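CGAS/DncV-like nucleotidyltransferase in E. coli homolog (Elizabethkingia meningoseptica ATCC 13253 = NBRC 12535, PDB 6E0O) synthesizes cyclic dinucleotides from nucleoside triphosphates with the help of magnesium, producing the second messenger of a CBASS defence system against bacteriophage. Local coordinates at residues K197-R202 and Q283-Y288. Numbering follows the deposited sequence.
Sequences KVVNYR and QKCWNY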
# COMPACT_ATOMS: atom_id res chain seq x y z
N LYS A 197 -7.41 3.23 -8.43
CA LYS A 197 -5.99 3.23 -8.77
C LYS A 197 -5.78 3.30 -10.27
O LYS A 197 -4.88 3.99 -10.75
CB LYS A 197 -5.30 2.00 -8.16
CG LYS A 197 -5.15 2.07 -6.64
CD LYS A 197 -4.48 0.83 -6.05
CE LYS A 197 -3.03 0.71 -6.46
NZ LYS A 197 -2.34 -0.35 -5.67
N VAL A 198 -6.60 2.57 -11.05
CA VAL A 198 -6.52 2.67 -12.50
C VAL A 198 -6.78 4.11 -12.95
O VAL A 198 -6.04 4.66 -13.78
CB VAL A 198 -7.50 1.70 -13.16
CG1 VAL A 198 -7.68 2.03 -14.64
CG2 VAL A 198 -7.04 0.27 -12.98
N VAL A 199 -7.83 4.73 -12.41
CA VAL A 199 -8.14 6.10 -12.79
C VAL A 199 -7.00 7.04 -12.39
O VAL A 199 -6.63 7.95 -13.14
CB VAL A 199 -9.50 6.53 -12.21
CG1 VAL A 199 -9.75 8.00 -12.49
CG2 VAL A 199 -10.61 5.66 -12.78
N ASN A 200 -6.44 6.83 -11.19
CA ASN A 200 -5.29 7.62 -10.76
C ASN A 200 -4.15 7.55 -11.78
O ASN A 200 -3.61 8.58 -12.19
CB ASN A 200 -4.83 7.13 -9.38
CG ASN A 200 -3.77 8.00 -8.76
OD1 ASN A 200 -3.76 9.22 -8.92
ND2 ASN A 200 -2.86 7.38 -8.03
N TYR A 201 -3.75 6.34 -12.19
CA TYR A 201 -2.66 6.22 -13.15
C TYR A 201 -3.00 6.89 -14.47
O TYR A 201 -2.14 7.52 -15.11
CB TYR A 201 -2.32 4.75 -13.37
CG TYR A 201 -1.64 4.09 -12.19
CD1 TYR A 201 -0.58 4.71 -11.53
CD2 TYR A 201 -2.05 2.84 -11.75
CE1 TYR A 201 0.03 4.10 -10.45
CE2 TYR A 201 -1.44 2.23 -10.67
CZ TYR A 201 -0.40 2.86 -10.02
OH TYR A 201 0.20 2.25 -8.95
N ARG A 202 -4.25 6.77 -14.92
CA ARG A 202 -4.66 7.42 -16.16
C ARG A 202 -4.59 8.93 -16.05
O ARG A 202 -4.11 9.61 -16.97
CB ARG A 202 -6.07 6.97 -16.55
CG ARG A 202 -6.11 5.55 -17.08
CD ARG A 202 -7.53 5.01 -17.14
NE ARG A 202 -7.56 3.78 -17.93
CZ ARG A 202 -8.06 3.68 -19.16
NH1 ARG A 202 -8.62 4.72 -19.76
NH2 ARG A 202 -8.03 2.52 -19.78
N GLN A 283 -13.16 14.71 -7.37
CA GLN A 283 -13.70 15.50 -8.46
C GLN A 283 -13.10 15.08 -9.80
O GLN A 283 -13.81 14.95 -10.80
CB GLN A 283 -13.41 16.97 -8.19
CG GLN A 283 -13.76 17.89 -9.31
CD GLN A 283 -13.54 19.33 -8.93
OE1 GLN A 283 -12.41 19.83 -8.95
NE2 GLN A 283 -14.61 20.00 -8.56
N LYS A 284 -11.77 14.91 -9.84
CA LYS A 284 -11.13 14.51 -11.09
C LYS A 284 -11.61 13.14 -11.54
O LYS A 284 -11.83 12.91 -12.74
CB LYS A 284 -9.61 14.51 -10.92
CG LYS A 284 -9.00 15.87 -10.69
CD LYS A 284 -9.11 16.76 -11.90
CE LYS A 284 -8.22 17.98 -11.75
NZ LYS A 284 -8.43 18.95 -12.84
N CYS A 285 -11.80 12.22 -10.59
CA CYS A 285 -12.33 10.90 -10.94
C CYS A 285 -13.74 11.02 -11.49
O CYS A 285 -14.07 10.41 -12.51
CB CYS A 285 -12.31 9.99 -9.72
SG CYS A 285 -10.67 9.47 -9.16
N TRP A 286 -14.59 11.77 -10.80
CA TRP A 286 -15.97 11.95 -11.25
C TRP A 286 -16.01 12.49 -12.68
O TRP A 286 -16.75 11.97 -13.52
CB TRP A 286 -16.67 12.91 -10.30
CG TRP A 286 -18.09 13.20 -10.62
CD1 TRP A 286 -18.57 14.23 -11.36
CD2 TRP A 286 -19.22 12.45 -10.18
NE1 TRP A 286 -19.94 14.18 -11.41
CE2 TRP A 286 -20.37 13.09 -10.69
CE3 TRP A 286 -19.38 11.31 -9.40
CZ2 TRP A 286 -21.65 12.62 -10.45
CZ3 TRP A 286 -20.66 10.84 -9.16
CH2 TRP A 286 -21.77 11.50 -9.68
N ASN A 287 -15.22 13.52 -12.95
CA ASN A 287 -15.22 14.13 -14.28
C ASN A 287 -14.68 13.16 -15.33
O ASN A 287 -15.23 13.08 -16.44
CB ASN A 287 -14.37 15.40 -14.26
CG ASN A 287 -14.99 16.51 -13.43
OD1 ASN A 287 -16.16 16.45 -13.06
ND2 ASN A 287 -14.20 17.54 -13.14
N TYR A 288 -13.61 12.44 -15.01
CA TYR A 288 -13.03 11.50 -15.95
C TYR A 288 -14.00 10.38 -16.29
O TYR A 288 -14.11 9.97 -17.44
CB TYR A 288 -11.76 10.91 -15.35
CG TYR A 288 -11.01 9.99 -16.29
CD1 TYR A 288 -10.16 10.51 -17.25
CD2 TYR A 288 -11.15 8.62 -16.22
CE1 TYR A 288 -9.46 9.70 -18.11
CE2 TYR A 288 -10.45 7.79 -17.07
CZ TYR A 288 -9.62 8.34 -18.03
OH TYR A 288 -8.92 7.53 -18.89
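In the helical part of this CD-NTase, two helices meet almost perpendicularly where Val199 and Arg202, one turn apart on helix 188-205, face Cys285 and Tyr288, likewise one turn apart on helix 275-289. The segment axes approach to 10.4 Å at their closest, at an angle of 89°, and so square a crossing confines direct contact to a small patch. The inner half is apolar: CG1 of Val199 lies 3.8 Å from SG of Cys285 and 4.0 Å from CD2 of the Tyr288 ring, so one methyl serves both partners. Leu196 extends the packing around Cys285, while Leu203 touches Tyr288. The outer half combines arginine methylene packing against the tyrosine with one polar bond. Tyr288 reaches helix 188-205 because its first torsion (chi1 -176°) turns CG away from the backbone N. Arg202 CD approaches the ring obliquely, 3.4 Å from Tyr288 OH and 4.0 Å from CE2. The arginine chain, extended from CG to NE, crosses the tyrosine at about a right angle and is also packed against Trp11 of helix 5-11. On the same helix, Lys197, a probable GTP-binding residue, hydrogen-bonds through NZ to Ser216 and to the bound pppA[3'-5']pA, whereas the crossing itself is structural packing away from that site. A nearly straight hydrogen bond of 3.0 Å joins Arg202 NH1 to Tyr288 OH, the phenol oxygen lying at the guanidinium edge and essentially in its plane.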